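PDB 5Y6G: flagellar brake protein YcgR from Escherichia coli K-12, which acts as a flagellar brake, binding cyclic di-GMP through the PilZ domain described here and then engaging the flagellar motor to slow swimming and swarming. Local coordinates for residues P16-T21 and R30-D35; M41-E46 and L99-L104; F59-V64 and V71-A76. All coordinates share one frame; numbering follows the deposited sequence.

All three contacts are antiparallel pairings within the curled sheet of the PilZ domain. Contact 2 is buried: its apolar side chains fill the interior, while the opposite face of its strands carries cyclic di-GMP. Contacts 1 and 3 are hairpins, each with an apolar inner face and a largely polar, more exposed outer one; outside, contact 1 relies on arginines, a glutamine and water, and contact 3 on a histidine-glutamate pair and a glutamine-aspartate pair. Strand 28-36 of contact 1 lies beside strand 40-45 of contact 2, strand 18-22 beside strand 58-65 of contact 3, and strand 71-87 beside strand 93-104; Phe-31, Ile-62 and Phe-101 meet in one interior. Contacts 1 and 2 reach the nucleotide.

Contact 1 (P16-T21 and R30-D35); sequences PYFCQT and RFRLYD. With C2E (9,9'-[(2R,3R,3aS,5S,7aR,9R,10R,10aS,12S,14aR)-3,5,10,12-tetrahydroxy-5,12-dioxidooctahydro-2H,7H-difuro[3,2-d:3',2'-j][1,3,7,9,2,8]tetraoxadiphosphacyclododecine-2,9-diyl]bis(2-amino-1,9-dihydro-6H-purin-6-one)), chain C; SO4 (sulfate ion), chain D.
Strands 18-21 and 30-35 run antiparallel at 141°, with Cys-19 and Phe-31 as a hydrogen-bonded pair joined N to O both ways, while Leu-33 N adds a short 2.7 Å bond to Tyr-17 O. On the inner face, Cys-19 CB presses on Phe-31 CE2 at 3.4 Å. The Phe-31 ring can lie there because CG stands between the backbone N and the carbonyl carbon (chi1 39°), which folds the ring back across the neighbouring strand. One face covers Cys-19 O, and Thr-21 CG2 meets the ring edge. Cysteine is small and apolar enough to fit against the rim of this ring, its SG obliquely placed 5.0 Å from the Phe-31 centroid.

The outer face mixes long polar chains with Phe-18, and Arg-32 packs through methylene and guanidinium alike. Arg-32 lays CG against Phe-18 CE1 at 3.7 Å, then bends at chi3 (67°), bringing one guanidinium face over Pro-16, whose CB is 3.5 Å from Arg-32 NH2. Replacing Arg-32 by an alanine would probably uncover the Pro-16 ring and leave Phe-18 CE1 without the methylene packed on it. Gln-20 and Arg-30 run side by side with amide and guanidinium planes inclined, and a water bridges them, donating to Gln-20 OE1 and accepting from Arg-30 NH2. The same NH2 donates to O2 of a sulfate ion, probably from the crystallisation liquor, at 3.0 Å, nearly straight in the guanidinium plane.

Farther along the strand, Asp-35 OD1 accepts from both N1 and N2 of a guanine of cyclic di-GMP, at 3.0 Å from N1; a carboxylate suits this Watson-Crick donor edge. Tyr-34 and Asp-35 both face Gly-42 in a classic beta bulge. The pairing is a beta hairpin of the PilZ domain whose second strand leads into the cyclic di-GMP site.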
# COMPACT_ATOMS: atom_id res chain seq x y z
N PRO A 16 1.88 10.99 3.15
CA PRO A 16 1.83 9.54 2.96
C PRO A 16 1.22 8.82 4.14
O PRO A 16 1.34 9.24 5.30
CB PRO A 16 3.31 9.16 2.79
CG PRO A 16 4.04 10.21 3.53
CD PRO A 16 3.25 11.48 3.33
N TYR A 17 0.54 7.71 3.84
CA TYR A 17 0.06 6.78 4.85
C TYR A 17 1.02 5.60 4.94
O TYR A 17 1.44 5.05 3.93
CB TYR A 17 -1.34 6.28 4.51
CG TYR A 17 -2.40 7.36 4.53
CD1 TYR A 17 -3.10 7.69 3.38
CD2 TYR A 17 -2.68 8.05 5.70
CE1 TYR A 17 -4.07 8.68 3.40
CE2 TYR A 17 -3.64 9.03 5.73
CZ TYR A 17 -4.34 9.35 4.58
OH TYR A 17 -5.29 10.33 4.60
N PHE A 18 1.37 5.23 6.17
CA PHE A 18 2.39 4.23 6.43
C PHE A 18 1.77 2.92 6.90
O PHE A 18 0.79 2.92 7.65
CB PHE A 18 3.40 4.73 7.46
CG PHE A 18 4.23 5.89 6.98
CD1 PHE A 18 5.42 5.66 6.33
CD2 PHE A 18 3.82 7.20 7.19
CE1 PHE A 18 6.20 6.72 5.89
CE2 PHE A 18 4.59 8.26 6.76
CZ PHE A 18 5.78 8.01 6.10
N CYS A 19 2.35 1.81 6.45
CA CYS A 19 1.98 0.47 6.87
C CYS A 19 3.21 -0.23 7.43
O CYS A 19 4.35 0.15 7.16
CB CYS A 19 1.42 -0.35 5.70
SG CYS A 19 0.28 0.53 4.61
N GLN A 20 2.98 -1.28 8.22
CA GLN A 20 4.10 -2.03 8.77
C GLN A 20 3.66 -3.44 9.11
O GLN A 20 2.48 -3.71 9.35
CB GLN A 20 4.69 -1.34 10.01
CG GLN A 20 3.72 -1.18 11.16
CD GLN A 20 4.36 -0.53 12.37
OE1 GLN A 20 5.49 -0.06 12.30
NE2 GLN A 20 3.63 -0.50 13.48
N THR A 21 4.64 -4.35 9.13
CA THR A 21 4.41 -5.74 9.47
C THR A 21 5.74 -6.35 9.88
O THR A 21 6.81 -5.81 9.58
CB THR A 21 3.78 -6.52 8.31
OG1 THR A 21 3.55 -7.88 8.71
CG2 THR A 21 4.70 -6.51 7.09
N ARG A 30 8.51 -1.48 7.04
CA ARG A 30 7.66 -0.31 6.90
C ARG A 30 7.61 0.11 5.43
O ARG A 30 8.62 0.06 4.73
CB ARG A 30 8.17 0.85 7.76
CG ARG A 30 8.27 0.51 9.24
CD ARG A 30 8.91 1.64 10.04
NE ARG A 30 9.01 1.30 11.46
CZ ARG A 30 10.01 0.59 11.99
NH1 ARG A 30 10.99 0.15 11.22
NH2 ARG A 30 10.02 0.32 13.29
N PHE A 31 6.43 0.54 4.99
CA PHE A 31 6.25 0.95 3.60
C PHE A 31 5.08 1.92 3.51
O PHE A 31 4.16 1.88 4.33
CB PHE A 31 6.02 -0.25 2.68
CG PHE A 31 5.15 -1.33 3.27
CD1 PHE A 31 5.70 -2.30 4.10
CD2 PHE A 31 3.80 -1.38 2.99
CE1 PHE A 31 4.91 -3.29 4.64
CE2 PHE A 31 3.00 -2.38 3.53
CZ PHE A 31 3.56 -3.33 4.36
N ARG A 32 5.14 2.79 2.50
CA ARG A 32 4.10 3.79 2.28
C ARG A 32 3.00 3.20 1.40
O ARG A 32 3.29 2.53 0.40
CB ARG A 32 4.70 5.03 1.61
CG ARG A 32 5.91 5.61 2.34
CD ARG A 32 6.86 6.30 1.37
NE ARG A 32 6.28 7.51 0.78
CZ ARG A 32 6.57 8.75 1.18
NH1 ARG A 32 7.45 8.94 2.16
NH2 ARG A 32 6.00 9.79 0.59
N LEU A 33 1.75 3.46 1.76
CA LEU A 33 0.64 3.04 0.93
C LEU A 33 0.68 3.78 -0.40
O LEU A 33 0.82 5.01 -0.44
CB LEU A 33 -0.69 3.29 1.64
CG LEU A 33 -1.96 2.87 0.90
CD1 LEU A 33 -1.94 1.37 0.62
CD2 LEU A 33 -3.19 3.26 1.69
N TYR A 34 0.57 3.03 -1.50
CA TYR A 34 0.60 3.61 -2.84
C TYR A 34 -0.79 3.68 -3.46
O TYR A 34 -1.24 4.77 -3.83
CB TYR A 34 1.55 2.81 -3.74
CG TYR A 34 1.75 3.44 -5.10
CD1 TYR A 34 2.57 4.55 -5.26
CD2 TYR A 34 1.10 2.93 -6.21
CE1 TYR A 34 2.75 5.13 -6.50
CE2 TYR A 34 1.28 3.50 -7.46
CZ TYR A 34 2.10 4.60 -7.60
OH TYR A 34 2.28 5.17 -8.84
N ASP A 35 -1.48 2.55 -3.59
CA ASP A 35 -2.86 2.56 -4.04
C ASP A 35 -3.60 1.44 -3.32
O ASP A 35 -3.00 0.59 -2.66
CB ASP A 35 -2.96 2.42 -5.57
CG ASP A 35 -2.38 1.11 -6.09
OD1 ASP A 35 -2.27 0.13 -5.32
OD2 ASP A 35 -2.03 1.06 -7.29
P1 C2E C . -2.37 -11.23 -9.65
O2P C2E C . -0.86 -10.72 -9.88
O1P C2E C . -2.33 -12.64 -9.18
O5' C2E C . -3.10 -10.31 -8.55
C5' C2E C . -4.37 -10.65 -8.01
C4' C2E C . -5.00 -9.46 -7.28
O4' C2E C . -4.09 -8.92 -6.32
C3' C2E C . -5.29 -8.30 -8.25
O3' C2E C . -6.53 -8.45 -8.94
C2' C2E C . -5.34 -7.11 -7.28
O2' C2E C . -6.65 -6.97 -6.73
C1' C2E C . -4.34 -7.52 -6.18
N9 C2E C . -3.10 -6.75 -6.37
C8 C2E C . -1.88 -7.24 -6.74
N7 C2E C . -1.02 -6.27 -6.80
C5 C2E C . -1.64 -5.10 -6.48
C6 C2E C . -1.21 -3.75 -6.38
O6 C2E C . -0.06 -3.44 -6.62
N1 C2E C . -2.12 -2.82 -6.02
C2 C2E C . -3.41 -3.18 -5.76
N2 C2E C . -4.31 -2.21 -5.40
N3 C2E C . -3.82 -4.43 -5.85
C4 C2E C . -2.97 -5.40 -6.20
P11 C2E C . -6.85 -7.65 -10.30
O21 C2E C . -6.62 -6.07 -10.06
O11 C2E C . -8.25 -7.88 -10.70
O5A C2E C . -5.86 -8.18 -11.45
C5A C2E C . -5.88 -9.54 -11.89
C4A C2E C . -4.60 -9.92 -12.64
O4A C2E C . -4.34 -8.99 -13.69
C3A C2E C . -3.38 -9.88 -11.72
O3A C2E C . -3.17 -11.13 -11.04
C2A C2E C . -2.25 -9.64 -12.72
O2A C2E C . -1.78 -10.88 -13.24
C1A C2E C . -2.92 -8.79 -13.82
N91 C2E C . -2.59 -7.38 -13.61
C81 C2E C . -3.45 -6.39 -13.21
N71 C2E C . -2.81 -5.26 -13.14
C51 C2E C . -1.52 -5.44 -13.48
C61 C2E C . -0.39 -4.59 -13.58
O61 C2E C . -0.47 -3.40 -13.32
N11 C2E C . 0.79 -5.13 -13.97
C21 C2E C . 0.87 -6.46 -14.25
N21 C2E C . 2.08 -6.97 -14.65
N31 C2E C . -0.16 -7.26 -14.17
C41 C2E C . -1.36 -6.80 -13.79
S SO4 D . 12.86 -2.75 13.89
O1 SO4 D . 14.19 -2.80 14.50
O2 SO4 D . 12.33 -1.39 13.99
O3 SO4 D . 11.97 -3.68 14.57
O4 SO4 D . 12.97 -3.12 12.48
O HOH W 1 0.53 7.08 1.06
O HOH W 2 7.30 0.63 13.94

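Contact 2 (M41-E46 and L99-L104); sequences MGALLE and LSFRFL. With C2E (9,9'-[(2R,3R,3aS,5S,7aR,9R,10R,10aS,12S,14aR)-3,5,10,12-tetrahydroxy-5,12-dioxidooctahydro-2H,7H-difuro[3,2-d:3',2'-j][1,3,7,9,2,8]tetraoxadiphosphacyclododecine-2,9-diyl]bis(2-amino-1,9-dihydro-6H-purin-6-one)), chain C.
The Phe-101 ring has Met-41 CE over one face, with Met-41 O and Ala-43 CB at its edge; the methyl is 4.0 Å from Phe-101 CD2. Phe-103 has Met-41 N over one face, toward the rim, while Met-41 CG approaches obliquely, 3.9 Å from Phe-103 CZ, and the sulfur makes a Met-aromatic contact 5.0 Å from the ring centroid. Methionine suits this place because a slender, unbranched chain can pass between two rings: CG sits between the backbone N and the carbonyl carbon (chi1 64°), and the extended remainder carries SD past Phe-103 and CE on to Phe-101. Beyond them, Leu-45 CG packs on Leu-99 CD1.

These side chains line the interior of the PilZ beta-barrel, where the strands pair antiparallel through reciprocal bonds between Met-41 and Phe-101 and between Ala-43 and Leu-99. The opposite face holds cyclic di-GMP. Ser-100 OG donates to guanine O6 at 2.9 Å, a small hydroxyl close to the sheet, and Arg-102 CB touches the ribose oxygen O4' at 3.3 Å. Across from Ser-100, Gly-42 brings bare backbone up to the base, its N 3.2 Å from guanine N1; both donate to Asp-35 OD1, Gly-42 N weakly; a CB there would crowd O6.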
# COMPACT_ATOMS: atom_id res chain seq x y z
N MET A 41 -3.45 -4.13 -2.45
CA MET A 41 -2.87 -2.81 -2.29
C MET A 41 -1.44 -2.80 -2.83
O MET A 41 -0.78 -3.84 -2.88
CB MET A 41 -2.86 -2.37 -0.83
CG MET A 41 -2.00 -3.25 0.04
SD MET A 41 -1.99 -2.69 1.74
CE MET A 41 -0.90 -3.89 2.48
N GLY A 42 -0.99 -1.62 -3.23
CA GLY A 42 0.39 -1.38 -3.60
C GLY A 42 1.05 -0.51 -2.55
O GLY A 42 0.39 0.26 -1.86
N ALA A 43 2.37 -0.63 -2.45
CA ALA A 43 3.12 0.08 -1.43
C ALA A 43 4.55 0.31 -1.90
O ALA A 43 5.04 -0.36 -2.81
CB ALA A 43 3.12 -0.68 -0.09
N LEU A 44 5.22 1.27 -1.25
CA LEU A 44 6.60 1.64 -1.56
C LEU A 44 7.47 1.38 -0.33
O LEU A 44 7.09 1.72 0.79
CB LEU A 44 6.69 3.11 -1.96
CG LEU A 44 5.87 3.55 -3.18
CD1 LEU A 44 6.03 5.04 -3.42
CD2 LEU A 44 6.29 2.75 -4.39
N LEU A 45 8.63 0.79 -0.56
CA LEU A 45 9.58 0.56 0.52
C LEU A 45 10.42 1.81 0.78
O LEU A 45 10.60 2.67 -0.09
CB LEU A 45 10.50 -0.62 0.20
CG LEU A 45 10.07 -1.98 0.74
CD1 LEU A 45 11.15 -3.01 0.47
CD2 LEU A 45 9.77 -1.89 2.22
N GLU A 46 10.94 1.89 2.00
CA GLU A 46 11.83 2.99 2.37
C GLU A 46 13.26 2.71 1.91
O GLU A 46 13.84 3.47 1.13
CB GLU A 46 11.79 3.21 3.88
CG GLU A 46 10.48 2.81 4.54
CD GLU A 46 9.30 3.64 4.09
OE1 GLU A 46 9.51 4.57 3.27
OE2 GLU A 46 8.17 3.38 4.54
N LEU A 99 5.83 -2.70 -4.02
CA LEU A 99 5.22 -3.93 -3.55
C LEU A 99 3.79 -4.03 -4.06
O LEU A 99 3.05 -3.04 -4.09
CB LEU A 99 5.24 -4.01 -2.03
CG LEU A 99 6.60 -3.81 -1.34
CD1 LEU A 99 6.47 -3.95 0.17
CD2 LEU A 99 7.66 -4.76 -1.88
N SER A 100 3.40 -5.23 -4.48
CA SER A 100 2.05 -5.51 -4.94
C SER A 100 1.48 -6.63 -4.10
O SER A 100 1.97 -7.77 -4.16
CB SER A 100 2.04 -5.87 -6.43
OG SER A 100 2.47 -4.76 -7.21
N PHE A 101 0.45 -6.33 -3.31
CA PHE A 101 -0.17 -7.28 -2.41
C PHE A 101 -1.54 -7.71 -2.92
O PHE A 101 -2.24 -6.95 -3.59
CB PHE A 101 -0.35 -6.69 -1.01
CG PHE A 101 0.94 -6.47 -0.28
CD1 PHE A 101 1.51 -7.50 0.45
CD2 PHE A 101 1.56 -5.23 -0.32
CE1 PHE A 101 2.69 -7.30 1.13
CE2 PHE A 101 2.74 -5.02 0.35
CZ PHE A 101 3.31 -6.06 1.08
N ARG A 102 -1.91 -8.94 -2.59
CA ARG A 102 -3.27 -9.44 -2.73
C ARG A 102 -3.81 -9.74 -1.34
O ARG A 102 -3.19 -10.49 -0.57
CB ARG A 102 -3.33 -10.69 -3.61
CG ARG A 102 -4.70 -11.34 -3.67
CD ARG A 102 -4.74 -12.61 -4.53
NE ARG A 102 -3.94 -13.71 -3.98
CZ ARG A 102 -4.42 -14.73 -3.28
NH1 ARG A 102 -5.72 -14.81 -3.02
NH2 ARG A 102 -3.61 -15.68 -2.83
N PHE A 103 -4.96 -9.15 -1.01
CA PHE A 103 -5.58 -9.38 0.29
C PHE A 103 -6.04 -10.82 0.43
O PHE A 103 -6.55 -11.42 -0.52
CB PHE A 103 -6.75 -8.42 0.48
CG PHE A 103 -6.34 -7.01 0.75
CD1 PHE A 103 -5.26 -6.76 1.58
CD2 PHE A 103 -7.01 -5.95 0.18
CE1 PHE A 103 -4.87 -5.46 1.85
CE2 PHE A 103 -6.62 -4.65 0.43
CZ PHE A 103 -5.54 -4.41 1.27
N LEU A 104 -5.84 -11.38 1.62
CA LEU A 104 -6.26 -12.73 1.95
C LEU A 104 -7.36 -12.70 3.00
O LEU A 104 -7.48 -11.75 3.78
CB LEU A 104 -5.07 -13.56 2.46
CG LEU A 104 -3.85 -13.70 1.55
CD1 LEU A 104 -2.71 -14.39 2.29
CD2 LEU A 104 -4.20 -14.46 0.29
P1 C2E C . -2.37 -11.23 -9.65
O2P C2E C . -0.86 -10.72 -9.88
O1P C2E C . -2.33 -12.64 -9.18
O5' C2E C . -3.10 -10.31 -8.55
C5' C2E C . -4.37 -10.65 -8.01
C4' C2E C . -5.00 -9.46 -7.28
O4' C2E C . -4.09 -8.92 -6.32
C3' C2E C . -5.29 -8.30 -8.25
O3' C2E C . -6.53 -8.45 -8.94
C2' C2E C . -5.34 -7.11 -7.28
O2' C2E C . -6.65 -6.97 -6.73
C1' C2E C . -4.34 -7.52 -6.18
N9 C2E C . -3.10 -6.75 -6.37
C8 C2E C . -1.88 -7.24 -6.74
N7 C2E C . -1.02 -6.27 -6.80
C5 C2E C . -1.64 -5.10 -6.48
C6 C2E C . -1.21 -3.75 -6.38
O6 C2E C . -0.06 -3.44 -6.62
N1 C2E C . -2.12 -2.82 -6.02
C2 C2E C . -3.41 -3.18 -5.76
N2 C2E C . -4.31 -2.21 -5.40
N3 C2E C . -3.82 -4.43 -5.85
C4 C2E C . -2.97 -5.40 -6.20
P11 C2E C . -6.85 -7.65 -10.30
O21 C2E C . -6.62 -6.07 -10.06
O11 C2E C . -8.25 -7.88 -10.70
O5A C2E C . -5.86 -8.18 -11.45
C5A C2E C . -5.88 -9.54 -11.89
C4A C2E C . -4.60 -9.92 -12.64
O4A C2E C . -4.34 -8.99 -13.69
C3A C2E C . -3.38 -9.88 -11.72
O3A C2E C . -3.17 -11.13 -11.04
C2A C2E C . -2.25 -9.64 -12.72
O2A C2E C . -1.78 -10.88 -13.24
C1A C2E C . -2.92 -8.79 -13.82
N91 C2E C . -2.59 -7.38 -13.61
C81 C2E C . -3.45 -6.39 -13.21
N71 C2E C . -2.81 -5.26 -13.14
C51 C2E C . -1.52 -5.44 -13.48
C61 C2E C . -0.39 -4.59 -13.58
O61 C2E C . -0.47 -3.40 -13.32
N11 C2E C . 0.79 -5.13 -13.97
C21 C2E C . 0.87 -6.46 -14.25
N21 C2E C . 2.08 -6.97 -14.65
N31 C2E C . -0.16 -7.26 -14.17
C41 C2E C . -1.36 -6.80 -13.79

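Contact 3 (F59-V64 and V71-A76); sequences FAQIEV and VFHFDA
Gln-61 reaches across to the facing strand with every part of its side chain. CB rests on His-73 CB at 3.7 Å; CG lies 3.7 Å from Asp-75 OD2, and the bend at chi2 (-59°) folds the amide back toward that oxygen; OE1 lies against His-73 CB; and NE2 donates to Asp-75 OD2 at 2.7 Å. That oxygen also accepts from Gln-61 N, nearly along its C-O axis, whereas NE2 comes from above the carboxylate plane, so two N-H groups of one residue grip a single oxygen. The other oxygen, OD1, is taken by Asn-105. An aspartate is short enough to receive both donors where the strand turns its corner, and glutamine is long enough to fold back onto it.

On the same outer face, Glu-63 and His-73 lie side by side. The extended glutamate chain runs alongside the imidazole, its CG 3.4 Å from His-73 NE2, which donates to Glu-63 OE2 at 2.9 Å on its anti side, with the carboxylate and ring planes 84° apart. The hydrogen bond would probably help a protonated imidazole to persist.

Inward, the residues are apolar. Ile-62 CD1 packs on Ala-76 CB at 3.9 Å, the alanine leaving room for the branch, and Val-64 CG2 meets the edge of Phe-74. The Phe-74 ring also packs on helix 108-129 and meets that of Phe-103.

Backbone bonds pair Phe-59 with Ala-76, Ile-62 with Phe-74 and Val-64 with Phe-72. Between the first two the register slips by one residue: Gln-61, with positive phi (54°), and Ile-62 both face Phe-74, a G1 beta bulge within a PilZ-domain hairpin.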
# COMPACT_ATOMS: atom_id res chain seq x y z
N PHE A 59 1.43 -12.51 4.76
CA PHE A 59 1.50 -11.66 5.93
C PHE A 59 0.17 -11.68 6.67
O PHE A 59 -0.89 -11.64 6.04
CB PHE A 59 1.87 -10.22 5.54
CG PHE A 59 3.22 -10.09 4.90
CD1 PHE A 59 4.35 -9.87 5.67
CD2 PHE A 59 3.36 -10.20 3.53
CE1 PHE A 59 5.60 -9.75 5.08
CE2 PHE A 59 4.60 -10.09 2.93
CZ PHE A 59 5.72 -9.86 3.71
N ALA A 60 0.24 -11.73 7.99
CA ALA A 60 -0.94 -11.72 8.85
C ALA A 60 -1.13 -10.33 9.45
O ALA A 60 -0.23 -9.82 10.12
CB ALA A 60 -0.83 -12.76 9.96
N GLN A 61 -2.29 -9.73 9.19
CA GLN A 61 -2.70 -8.48 9.82
C GLN A 61 -1.64 -7.39 9.65
O GLN A 61 -1.04 -6.89 10.61
CB GLN A 61 -3.02 -8.70 11.30
CG GLN A 61 -4.09 -9.75 11.55
CD GLN A 61 -5.42 -9.40 10.89
OE1 GLN A 61 -6.15 -8.52 11.36
NE2 GLN A 61 -5.74 -10.08 9.80
N ILE A 62 -1.41 -7.01 8.39
CA ILE A 62 -0.59 -5.85 8.11
C ILE A 62 -1.29 -4.62 8.67
O ILE A 62 -2.49 -4.40 8.44
CB ILE A 62 -0.34 -5.71 6.60
CG1 ILE A 62 0.37 -6.96 6.07
CG2 ILE A 62 0.48 -4.46 6.31
CD1 ILE A 62 0.57 -6.95 4.57
N GLU A 63 -0.56 -3.82 9.44
CA GLU A 63 -1.12 -2.63 10.06
C GLU A 63 -1.08 -1.49 9.05
O GLU A 63 -0.00 -1.00 8.69
CB GLU A 63 -0.37 -2.26 11.33
CG GLU A 63 -1.07 -1.16 12.12
CD GLU A 63 -0.46 -0.94 13.49
OE1 GLU A 63 0.28 0.05 13.66
OE2 GLU A 63 -0.72 -1.77 14.39
N VAL A 64 -2.25 -1.08 8.57
CA VAL A 64 -2.40 0.06 7.67
C VAL A 64 -2.94 1.22 8.48
O VAL A 64 -4.11 1.22 8.88
CB VAL A 64 -3.32 -0.27 6.49
CG1 VAL A 64 -3.42 0.93 5.56
CG2 VAL A 64 -2.81 -1.49 5.75
N VAL A 71 -7.00 2.92 12.00
CA VAL A 71 -5.94 1.94 11.78
C VAL A 71 -6.60 0.60 11.50
O VAL A 71 -7.54 0.20 12.19
CB VAL A 71 -4.98 1.84 12.97
CG1 VAL A 71 -4.20 3.14 13.14
CG2 VAL A 71 -5.74 1.51 14.25
N PHE A 72 -6.09 -0.11 10.49
CA PHE A 72 -6.66 -1.37 10.05
C PHE A 72 -5.56 -2.42 9.94
O PHE A 72 -4.37 -2.10 9.84
CB PHE A 72 -7.38 -1.21 8.70
CG PHE A 72 -8.29 -0.01 8.63
CD1 PHE A 72 -7.77 1.25 8.39
CD2 PHE A 72 -9.66 -0.15 8.79
CE1 PHE A 72 -8.60 2.36 8.33
CE2 PHE A 72 -10.49 0.95 8.73
CZ PHE A 72 -9.97 2.20 8.49
N HIS A 73 -5.97 -3.68 9.97
CA HIS A 73 -5.06 -4.81 9.87
C HIS A 73 -5.62 -5.81 8.87
O HIS A 73 -6.76 -6.27 9.02
CB HIS A 73 -4.83 -5.47 11.23
CG HIS A 73 -4.29 -4.55 12.27
ND1 HIS A 73 -5.09 -3.69 13.00
CD2 HIS A 73 -3.02 -4.35 12.71
CE1 HIS A 73 -4.34 -3.00 13.84
NE2 HIS A 73 -3.08 -3.38 13.69
N PHE A 74 -4.83 -6.15 7.85
CA PHE A 74 -5.27 -7.02 6.77
C PHE A 74 -4.26 -8.12 6.53
O PHE A 74 -3.04 -7.88 6.58
CB PHE A 74 -5.48 -6.23 5.47
CG PHE A 74 -6.51 -5.15 5.57
CD1 PHE A 74 -6.13 -3.82 5.48
CD2 PHE A 74 -7.84 -5.46 5.74
CE1 PHE A 74 -7.08 -2.81 5.56
CE2 PHE A 74 -8.79 -4.46 5.83
CZ PHE A 74 -8.41 -3.14 5.74
N ASP A 75 -4.75 -9.32 6.25
CA ASP A 75 -3.90 -10.36 5.72
C ASP A 75 -3.68 -10.12 4.23
O ASP A 75 -4.57 -9.63 3.52
CB ASP A 75 -4.50 -11.75 5.95
CG ASP A 75 -4.84 -12.00 7.41
OD1 ASP A 75 -5.88 -12.64 7.69
OD2 ASP A 75 -4.07 -11.54 8.28
N ALA A 76 -2.49 -10.46 3.75
CA ALA A 76 -2.16 -10.24 2.35
C ALA A 76 -1.01 -11.14 1.95
O ALA A 76 -0.22 -11.59 2.78
CB ALA A 76 -1.81 -8.77 2.08
O HOH W 3 -8.40 -8.85 8.11